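Local coordinates for erythrocyte membrane protein 1 (Plasmodium falciparum, PDB 2XU0) that probably binds host cell-surface receptors, this chain being the N-terminal NTS-DBL1 domain of the adhesin, implicated in rosetting, at residues A[95-105]-A[167-177]; A[345-353]-A[364-374]. The protein carries 10 engineered substitutions. All coordinates share one frame; numbering follows the deposited sequence.

Contact 1 (A[95-105]-A[167-177])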
loop_
_atom_site.group_PDB
_atom_site.type_symbol
_atom_site.label_atom_id
_atom_site.label_comp_id
_atom_site.label_asym_id
_atom_site.label_seq_id
_atom_site.Cartn_x
_atom_site.Cartn_y
_atom_site.Cartn_z
ATOM N N LYS A 95 2.013 23.620 -7.685
ATOM C CA LYS A 95 2.923 22.462 -7.625
ATOM C C LYS A 95 2.181 21.185 -7.050
ATOM O O LYS A 95 1.072 21.354 -6.515
ATOM C CB LYS A 95 4.109 22.812 -6.696
ATOM C CG LYS A 95 5.172 23.738 -7.286
ATOM C CD LYS A 95 6.102 23.068 -8.308
ATOM C CE LYS A 95 6.893 24.064 -9.132
ATOM N NZ LYS A 95 6.021 24.871 -10.035
ATOM N N PRO A 96 2.833 19.964 -6.978
ATOM C CA PRO A 96 2.144 18.753 -6.471
ATOM C C PRO A 96 2.073 18.447 -4.965
ATOM O O PRO A 96 1.023 17.959 -4.541
ATOM C CB PRO A 96 2.870 17.615 -7.211
ATOM C CG PRO A 96 3.641 18.291 -8.309
ATOM C CD PRO A 96 4.085 19.549 -7.631
ATOM N N CYS A 97 3.170 18.647 -4.165
ATOM C CA CYS A 97 3.171 18.317 -2.716
ATOM C C CYS A 97 2.688 19.415 -1.739
ATOM O O CYS A 97 2.702 19.198 -0.521
ATOM C CB CYS A 97 4.507 17.737 -2.261
ATOM S SG CYS A 97 5.087 16.318 -3.223
ATOM N N TYR A 98 2.305 20.579 -2.248
ATOM C CA TYR A 98 1.846 21.696 -1.418
ATOM C C TYR A 98 0.529 21.382 -0.729
ATOM O O TYR A 98 -0.436 20.959 -1.378
ATOM C CB TYR A 98 1.721 22.989 -2.244
ATOM C CG TYR A 98 1.149 24.154 -1.464
ATOM C CD1 TYR A 98 1.857 24.728 -0.407
ATOM C CD2 TYR A 98 -0.112 24.667 -1.764
ATOM C CE1 TYR A 98 1.333 25.800 0.316
ATOM C CE2 TYR A 98 -0.654 25.726 -1.034
ATOM C CZ TYR A 98 0.081 26.300 -0.005
ATOM O OH TYR A 98 -0.436 27.348 0.709
ATOM N N GLY A 99 0.510 21.630 0.574
ATOM C CA GLY A 99 -0.650 21.404 1.423
ATOM C C GLY A 99 -0.701 19.986 1.941
ATOM O O GLY A 99 -1.513 19.663 2.813
ATOM N N ARG A 100 0.190 19.132 1.429
ATOM C CA ARG A 100 0.224 17.744 1.846
ATOM C C ARG A 100 1.158 17.476 2.982
ATOM O O ARG A 100 2.288 17.967 3.010
ATOM C CB ARG A 100 0.444 16.791 0.669
ATOM C CG ARG A 100 -0.862 16.504 -0.067
ATOM C CD ARG A 100 -0.839 17.215 -1.377
ATOM N NE ARG A 100 -2.097 17.116 -2.115
ATOM C CZ ARG A 100 -3.025 18.065 -2.120
ATOM N NH1 ARG A 100 -2.897 19.134 -1.342
ATOM N NH2 ARG A 100 -4.091 17.953 -2.900
ATOM N N GLU A 101 0.657 16.699 3.937
ATOM C CA GLU A 101 1.380 16.258 5.111
ATOM C C GLU A 101 2.457 15.287 4.652
ATOM O O GLU A 101 2.269 14.571 3.667
ATOM C CB GLU A 101 0.423 15.531 6.080
ATOM C CG GLU A 101 -0.698 16.392 6.651
ATOM C CD GLU A 101 -1.679 15.668 7.559
ATOM O OE1 GLU A 101 -1.237 14.852 8.402
ATOM O OE2 GLU A 101 -2.898 15.936 7.439
ATOM N N GLN A 102 3.590 15.295 5.336
ATOM C CA GLN A 102 4.701 14.386 5.072
ATOM C C GLN A 102 4.652 13.363 6.191
ATOM O O GLN A 102 3.634 13.300 6.877
ATOM C CB GLN A 102 6.057 15.137 4.970
ATOM C CG GLN A 102 6.431 16.036 6.172
ATOM C CD GLN A 102 5.743 17.384 6.165
ATOM O OE1 GLN A 102 5.727 18.108 5.158
ATOM N NE2 GLN A 102 5.156 17.747 7.297
ATOM N N ASN A 103 5.707 12.588 6.405
ATOM C CA ASN A 103 5.716 11.540 7.428
ATOM C C ASN A 103 4.639 10.470 7.179
ATOM O O ASN A 103 4.070 9.906 8.113
ATOM C CB ASN A 103 5.738 12.087 8.879
ATOM C CG ASN A 103 7.113 12.085 9.503
ATOM O OD1 ASN A 103 7.722 13.141 9.725
ATOM N ND2 ASN A 103 7.645 10.892 9.776
ATOM N N ARG A 104 4.414 10.159 5.881
ATOM C CA ARG A 104 3.456 9.152 5.405
ATOM C C ARG A 104 3.795 7.789 5.969
ATOM O O ARG A 104 2.898 6.971 6.161
ATOM C CB ARG A 104 3.463 9.084 3.866
ATOM C CG ARG A 104 3.088 10.387 3.189
ATOM C CD ARG A 104 2.539 10.107 1.840
ATOM N NE ARG A 104 2.941 11.087 0.846
ATOM C CZ ARG A 104 2.879 10.876 -0.460
ATOM N NH1 ARG A 104 2.406 9.726 -0.934
ATOM N NH2 ARG A 104 3.286 11.808 -1.305
ATOM N N PHE A 105 5.081 7.551 6.264
ATOM C CA PHE A 105 5.577 6.271 6.762
ATOM C C PHE A 105 5.769 6.168 8.245
ATOM O O PHE A 105 6.147 5.101 8.718
ATOM C CB PHE A 105 6.839 5.820 6.005
ATOM C CG PHE A 105 6.709 5.835 4.499
ATOM C CD1 PHE A 105 6.029 4.820 3.831
ATOM C CD2 PHE A 105 7.285 6.848 3.746
ATOM C CE1 PHE A 105 5.887 4.850 2.441
ATOM C CE2 PHE A 105 7.147 6.875 2.359
ATOM C CZ PHE A 105 6.466 5.863 1.713
ATOM N N TYR A 167 7.296 14.588 -8.612
ATOM C CA TYR A 167 7.207 15.016 -7.215
ATOM C C TYR A 167 6.815 13.958 -6.257
ATOM O O TYR A 167 7.479 13.816 -5.224
ATOM C CB TYR A 167 6.351 16.275 -7.074
ATOM C CG TYR A 167 7.108 17.518 -7.495
ATOM C CD1 TYR A 167 7.045 17.986 -8.803
ATOM C CD2 TYR A 167 7.963 18.172 -6.609
ATOM C CE1 TYR A 167 7.723 19.137 -9.195
ATOM C CE2 TYR A 167 8.671 19.313 -6.997
ATOM C CZ TYR A 167 8.535 19.801 -8.288
ATOM O OH TYR A 167 9.220 20.923 -8.679
ATOM N N GLU A 168 5.797 13.138 -6.620
ATOM C CA GLU A 168 5.369 12.012 -5.766
ATOM C C GLU A 168 6.556 11.057 -5.508
ATOM O O GLU A 168 6.804 10.670 -4.361
ATOM C CB GLU A 168 4.167 11.257 -6.422
ATOM C CG GLU A 168 3.692 10.035 -5.636
ATOM C CD GLU A 168 3.277 10.241 -4.188
ATOM O OE1 GLU A 168 2.856 11.369 -3.835
ATOM O OE2 GLU A 168 3.297 9.247 -3.425
ATOM N N GLY A 169 7.271 10.707 -6.588
ATOM C CA GLY A 169 8.465 9.868 -6.536
ATOM C C GLY A 169 9.534 10.472 -5.651
ATOM O O GLY A 169 10.123 9.782 -4.809
ATOM N N ASN A 170 9.764 11.803 -5.812
ATOM C CA ASN A 170 10.728 12.503 -4.966
ATOM C C ASN A 170 10.360 12.391 -3.514
ATOM O O ASN A 170 11.220 12.025 -2.711
ATOM C CB ASN A 170 10.902 13.954 -5.404
ATOM C CG ASN A 170 12.356 14.297 -5.580
ATOM O OD1 ASN A 170 13.194 14.075 -4.689
ATOM N ND2 ASN A 170 12.701 14.752 -6.767
ATOM N N TYR A 171 9.057 12.576 -3.162
ATOM C CA TYR A 171 8.684 12.425 -1.754
ATOM C C TYR A 171 8.970 11.010 -1.298
ATOM O O TYR A 171 9.607 10.833 -0.264
ATOM C CB TYR A 171 7.205 12.811 -1.436
ATOM C CG TYR A 171 6.853 12.353 -0.032
ATOM C CD1 TYR A 171 7.183 13.127 1.076
ATOM C CD2 TYR A 171 6.372 11.064 0.201
ATOM C CE1 TYR A 171 7.017 12.644 2.377
ATOM C CE2 TYR A 171 6.242 10.558 1.491
ATOM C CZ TYR A 171 6.527 11.367 2.578
ATOM O OH TYR A 171 6.363 10.883 3.850
ATOM N N ILE A 172 8.437 9.978 -2.040
ATOM C CA ILE A 172 8.587 8.581 -1.613
ATOM C C ILE A 172 10.032 8.244 -1.363
ATOM O O ILE A 172 10.367 7.707 -0.310
ATOM C CB ILE A 172 7.922 7.544 -2.596
ATOM C CG1 ILE A 172 6.375 7.707 -2.740
ATOM C CG2 ILE A 172 8.363 6.097 -2.304
ATOM C CD1 ILE A 172 5.567 7.472 -1.546
ATOM N N VAL A 173 10.884 8.509 -2.356
ATOM C CA VAL A 173 12.317 8.181 -2.263
ATOM C C VAL A 173 12.973 8.885 -1.083
ATOM O O VAL A 173 13.776 8.270 -0.380
ATOM C CB VAL A 173 13.046 8.490 -3.596
ATOM C CG1 VAL A 173 14.570 8.416 -3.433
ATOM C CG2 VAL A 173 12.570 7.561 -4.701
ATOM N N ASN A 174 12.630 10.166 -0.852
ATOM C CA ASN A 174 13.291 10.912 0.234
ATOM C C ASN A 174 12.775 10.736 1.649
ATOM O O ASN A 174 13.386 11.249 2.586
ATOM C CB ASN A 174 13.549 12.373 -0.165
ATOM C CG ASN A 174 14.559 12.458 -1.287
ATOM O OD1 ASN A 174 15.731 12.091 -1.122
ATOM N ND2 ASN A 174 14.103 12.832 -2.478
ATOM N N ASP A 175 11.691 9.960 1.826
ATOM C CA ASP A 175 11.152 9.732 3.158
ATOM C C ASP A 175 10.929 8.263 3.457
ATOM O O ASP A 175 10.494 7.908 4.556
ATOM C CB ASP A 175 9.887 10.576 3.370
ATOM C CG ASP A 175 9.560 10.814 4.831
ATOM O OD1 ASP A 175 10.462 11.265 5.578
ATOM O OD2 ASP A 175 8.434 10.473 5.249
ATOM N N HIS A 176 11.291 7.387 2.495
ATOM C CA HIS A 176 11.099 5.943 2.643
ATOM C C HIS A 176 11.883 5.361 3.808
ATOM O O HIS A 176 13.035 5.710 3.967
ATOM C CB HIS A 176 11.433 5.196 1.338
ATOM C CG HIS A 176 10.839 3.825 1.306
ATOM N ND1 HIS A 176 11.467 2.759 1.908
ATOM C CD2 HIS A 176 9.665 3.405 0.787
ATOM C CE1 HIS A 176 10.667 1.723 1.741
ATOM N NE2 HIS A 176 9.568 2.064 1.072
ATOM N N PRO A 177 11.319 4.426 4.595
ATOM C CA PRO A 177 12.096 3.832 5.700
ATOM C C PRO A 177 13.412 3.139 5.301
ATOM O O PRO A 177 14.274 2.923 6.154
ATOM C CB PRO A 177 11.119 2.811 6.294
ATOM C CG PRO A 177 9.760 3.329 5.926
ATOM C CD PRO A 177 9.932 3.907 4.576
HETATM O O HOH W 1 7.554 9.076 7.069
#

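Contact 2 (A[345-353]-A[364-374])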
loop_
_atom_site.group_PDB
_atom_site.type_symbol
_atom_site.label_atom_id
_atom_site.label_comp_id
_atom_site.label_asym_id
_atom_site.label_seq_id
_atom_site.Cartn_x
_atom_site.Cartn_y
_atom_site.Cartn_z
ATOM N N LYS A 345 15.866 -6.153 34.444
ATOM C CA LYS A 345 14.527 -5.591 34.265
ATOM C C LYS A 345 13.594 -6.651 33.684
ATOM O O LYS A 345 13.840 -7.179 32.591
ATOM C CB LYS A 345 14.567 -4.361 33.346
ATOM C CG LYS A 345 13.208 -3.698 33.116
ATOM C CD LYS A 345 13.204 -2.724 31.898
ATOM C CE LYS A 345 14.054 -1.473 32.053
ATOM N NZ LYS A 345 13.740 -0.729 33.305
ATOM N N TYR A 346 12.519 -6.933 34.417
ATOM C CA TYR A 346 11.462 -7.871 34.052
ATOM C C TYR A 346 10.191 -7.381 34.727
ATOM O O TYR A 346 9.926 -7.656 35.908
ATOM C CB TYR A 346 11.810 -9.317 34.447
ATOM C CG TYR A 346 11.090 -10.406 33.669
ATOM C CD1 TYR A 346 11.796 -11.448 33.076
ATOM C CD2 TYR A 346 9.695 -10.452 33.618
ATOM C CE1 TYR A 346 11.136 -12.485 32.409
ATOM C CE2 TYR A 346 9.026 -11.473 32.940
ATOM C CZ TYR A 346 9.751 -12.494 32.343
ATOM O OH TYR A 346 9.097 -13.507 31.669
ATOM N N CYS A 347 9.414 -6.630 33.951
ATOM C CA CYS A 347 8.161 -6.032 34.376
ATOM C C CYS A 347 6.975 -6.803 33.777
ATOM O O CYS A 347 7.151 -7.654 32.890
ATOM C CB CYS A 347 8.145 -4.569 33.944
ATOM S SG CYS A 347 9.610 -3.626 34.463
ATOM N N SER A 348 5.768 -6.469 34.242
ATOM C CA SER A 348 4.508 -6.994 33.723
ATOM C C SER A 348 3.706 -5.798 33.168
ATOM O O SER A 348 4.046 -4.636 33.465
ATOM C CB SER A 348 3.723 -7.676 34.836
ATOM O OG SER A 348 3.030 -6.763 35.670
ATOM N N GLY A 349 2.639 -6.095 32.417
ATOM C CA GLY A 349 1.735 -5.092 31.862
ATOM C C GLY A 349 1.037 -4.273 32.933
ATOM O O GLY A 349 0.623 -3.140 32.659
ATOM N N ASP A 350 0.910 -4.838 34.168
ATOM C CA ASP A 350 0.294 -4.163 35.329
ATOM C C ASP A 350 1.309 -3.259 36.096
ATOM O O ASP A 350 0.956 -2.659 37.115
ATOM C CB ASP A 350 -0.360 -5.185 36.302
ATOM C CG ASP A 350 -1.235 -6.259 35.666
ATOM O OD1 ASP A 350 -2.335 -5.916 35.173
ATOM O OD2 ASP A 350 -0.852 -7.457 35.732
ATOM N N GLY A 351 2.538 -3.177 35.600
ATOM C CA GLY A 351 3.611 -2.397 36.208
ATOM C C GLY A 351 4.277 -3.067 37.402
ATOM O O GLY A 351 4.952 -2.398 38.193
ATOM N N HIS A 352 4.095 -4.398 37.552
ATOM C CA HIS A 352 4.722 -5.150 38.646
ATOM C C HIS A 352 6.159 -5.486 38.291
ATOM O O HIS A 352 6.468 -5.747 37.118
ATOM C CB HIS A 352 3.978 -6.467 38.937
ATOM C CG HIS A 352 2.526 -6.317 39.263
ATOM N ND1 HIS A 352 1.681 -7.409 39.264
ATOM C CD2 HIS A 352 1.815 -5.210 39.599
ATOM C CE1 HIS A 352 0.488 -6.937 39.592
ATOM N NE2 HIS A 352 0.521 -5.621 39.797
ATOM N N ASP A 353 7.038 -5.497 39.309
ATOM C CA ASP A 353 8.424 -5.902 39.126
ATOM C C ASP A 353 8.427 -7.404 39.410
ATOM O O ASP A 353 8.302 -7.820 40.570
ATOM C CB ASP A 353 9.377 -5.111 40.048
ATOM C CG ASP A 353 10.840 -5.526 40.015
ATOM O OD1 ASP A 353 11.198 -6.416 39.194
ATOM O OD2 ASP A 353 11.635 -4.964 40.807
ATOM N N ILE A 364 2.600 -8.385 45.724
ATOM C CA ILE A 364 2.802 -7.476 44.604
ATOM C C ILE A 364 3.858 -6.414 44.951
ATOM O O ILE A 364 3.710 -5.704 45.950
ATOM C CB ILE A 364 1.460 -6.779 44.208
ATOM C CG1 ILE A 364 0.175 -7.665 44.284
ATOM C CG2 ILE A 364 1.572 -5.945 42.946
ATOM C CD1 ILE A 364 0.043 -8.845 43.388
ATOM N N PHE A 365 4.884 -6.262 44.100
ATOM C CA PHE A 365 5.857 -5.193 44.273
ATOM C C PHE A 365 5.988 -4.376 43.007
ATOM O O PHE A 365 6.401 -4.881 41.954
ATOM C CB PHE A 365 7.214 -5.663 44.795
ATOM C CG PHE A 365 8.125 -4.506 45.139
ATOM C CD1 PHE A 365 7.965 -3.804 46.330
ATOM C CD2 PHE A 365 9.121 -4.097 44.260
ATOM C CE1 PHE A 365 8.806 -2.736 46.646
ATOM C CE2 PHE A 365 9.956 -3.027 44.575
ATOM C CZ PHE A 365 9.797 -2.355 45.768
ATOM N N VAL A 366 5.622 -3.100 43.122
ATOM C CA VAL A 366 5.688 -2.138 42.031
ATOM C C VAL A 366 6.877 -1.235 42.332
ATOM O O VAL A 366 6.808 -0.443 43.268
ATOM C CB VAL A 366 4.354 -1.334 41.878
ATOM C CG1 VAL A 366 4.449 -0.276 40.780
ATOM C CG2 VAL A 366 3.165 -2.260 41.633
ATOM N N ASP A 367 7.969 -1.362 41.555
ATOM C CA ASP A 367 9.145 -0.501 41.667
ATOM C C ASP A 367 8.846 0.800 40.881
ATOM O O ASP A 367 7.695 1.048 40.506
ATOM C CB ASP A 367 10.423 -1.220 41.149
ATOM C CG ASP A 367 10.485 -1.448 39.644
ATOM O OD1 ASP A 367 9.416 -1.445 39.003
ATOM O OD2 ASP A 367 11.613 -1.579 39.105
ATOM N N LEU A 368 9.860 1.616 40.621
ATOM C CA LEU A 368 9.621 2.874 39.922
ATOM C C LEU A 368 9.860 2.795 38.421
ATOM O O LEU A 368 9.332 3.633 37.689
ATOM C CB LEU A 368 10.367 4.047 40.586
ATOM C CG LEU A 368 10.092 4.195 42.098
ATOM C CD1 LEU A 368 11.284 4.652 42.789
ATOM C CD2 LEU A 368 8.903 5.100 42.400
ATOM N N ASP A 369 10.593 1.762 37.955
ATOM C CA ASP A 369 10.828 1.567 36.525
ATOM C C ASP A 369 9.639 0.878 35.823
ATOM O O ASP A 369 9.234 1.318 34.747
ATOM C CB ASP A 369 12.144 0.810 36.273
ATOM C CG ASP A 369 13.403 1.551 36.698
ATOM O OD1 ASP A 369 13.301 2.750 37.058
ATOM O OD2 ASP A 369 14.493 0.935 36.669
ATOM N N CYS A 370 9.074 -0.187 36.438
ATOM C CA CYS A 370 7.967 -0.965 35.862
ATOM C C CYS A 370 6.653 -0.252 35.536
ATOM O O CYS A 370 6.079 -0.603 34.503
ATOM C CB CYS A 370 7.769 -2.302 36.558
ATOM S SG CYS A 370 9.217 -3.384 36.447
ATOM N N PRO A 371 6.216 0.829 36.252
ATOM C CA PRO A 371 5.037 1.586 35.775
ATOM C C PRO A 371 5.180 2.042 34.316
ATOM O O PRO A 371 4.171 2.095 33.637
ATOM C CB PRO A 371 4.957 2.774 36.747
ATOM C CG PRO A 371 5.592 2.259 38.006
ATOM C CD PRO A 371 6.738 1.413 37.509
ATOM N N ARG A 372 6.417 2.296 33.816
ATOM C CA ARG A 372 6.678 2.666 32.414
ATOM C C ARG A 372 6.328 1.516 31.428
ATOM O O ARG A 372 5.979 1.790 30.275
ATOM C CB ARG A 372 8.139 3.084 32.193
ATOM C CG ARG A 372 8.584 4.307 32.982
ATOM C CD ARG A 372 9.827 4.960 32.389
ATOM N NE ARG A 372 11.009 4.088 32.396
ATOM C CZ ARG A 372 11.851 3.959 33.419
ATOM N NH1 ARG A 372 11.640 4.621 34.551
ATOM N NH2 ARG A 372 12.904 3.161 33.319
ATOM N N CYS A 373 6.460 0.234 31.876
ATOM C CA CYS A 373 6.064 -0.939 31.089
ATOM C C CYS A 373 4.556 -0.879 30.932
ATOM O O CYS A 373 4.072 -1.006 29.815
ATOM C CB CYS A 373 6.497 -2.252 31.735
ATOM S SG CYS A 373 5.896 -3.733 30.869
ATOM N N GLN A 374 3.828 -0.623 32.043
ATOM C CA GLN A 374 2.373 -0.450 32.055
ATOM C C GLN A 374 1.931 0.612 31.020
ATOM O O GLN A 374 1.076 0.313 30.192
ATOM C CB GLN A 374 1.864 -0.113 33.473
ATOM C CG GLN A 374 0.342 -0.044 33.582
ATOM C CD GLN A 374 -0.148 0.259 34.974
ATOM O OE1 GLN A 374 -1.024 -0.424 35.489
ATOM N NE2 GLN A 374 0.380 1.306 35.606
HETATM O O HOH W 2 10.771 0.503 32.769
HETATM O O HOH W 3 14.636 -1.645 35.786
#

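Contact 1 (A[95-105]-A[167-177])
P96 lies over one face of the Y167 ring, its CD 3.9 Å from the ring centroid in a CH-pi contact 26° off the normal, while CG of P96 also brushes CD1 of Y167. C97 follows with its SG against CB of Y167 at 4.1 Å; that sulfur is disulfide-bonded to C139, in the chain after helix 133-136. Past a type II turn from C97 to R100, Q102 lays its CB against CE1 of Y171. Segment 95-105 belongs to the loop between helices 78-81 and 133-136 and runs along helix 154-175, part of the alpha-helical Duffy-binding-like fold. R104 donates its backbone N to Y171 OH at 2.9 Å, and its guanidinium lies nearly parallel to the Y171 ring (planes 3° apart), with CD2 of Y171 over one guanidinium face, toward the rim. Bent at chi3 (-142°), the chain ends in a two-pronged salt bridge to E168: NH2 reaches OE1 at 2.6 Å and NH1 reaches OE2 at 2.7 Å. C139 N and S195 OG also bond to this buried carboxylate. F105 then takes P177 CD over one face and the edge of the H176 ring toward its face, with I172 CD1 at its rim, 3.7 Å from CZ.

Contact 2 (A[345-353]-A[364-374])
With SG beside the backbone N in both residues (chi1 -52° in C347, -61° in C370), C347 and C370 turn toward each other and close a disulfide of 2.0 Å between their SG atoms. C373 swings its own SG anti to N (chi1 175°) toward C338, leaving its CB 3.6 Å from CB of C347. The C347-C370 disulfide ties the loop after strand 345-346 to the chain leading into helix 371-407, and C373-C338 links that helix to the end of helix 311-338, in the C-terminal subdomain of the Duffy-binding-like domain. G351, in the positive-phi place ending a type I turn, lets the chain pass close to P371; CA of G351 is 3.5 Å from C370 O in a CA-H...O contact. Farther along, D353 N donates to F365 O at 2.8 Å, almost straight. I364 CG2 sits over one face of the H352 ring, 3.5 Å from its centroid, and CB of D350 covers the opposite face. At the other end K345 NZ and D369 OD2 stand 3.8 Å apart, a long salt bridge that water 3 also spans. R372 shares D369, so the carboxylate probably offsets both positive charges, while the single C347-C370 disulfide holds the segments together independently of these looser ionic contacts.

In the fold
Contact 1 and contact 2 are separate along the chain and in space: their centres lie 40 Å apart, their nearest atoms about 22 Å, and they do not touch. The centre of contact 1 lies about 15 Å from the centre of the chain, that of contact 2 about 37 Å, toward one end of the elongated molecule. Helix 311-338 runs between their neighbourhoods: E322 and R325 meet F105 and P177 of contact 1, whereas C338, at its end, is disulfide-bonded to C373 of contact 2. Helix 371-407, which starts in contact 2, carries L396 and M400 of the proline pocket. Neither contact forms part of that pocket or of the magnesium site at S115, I118 and N121.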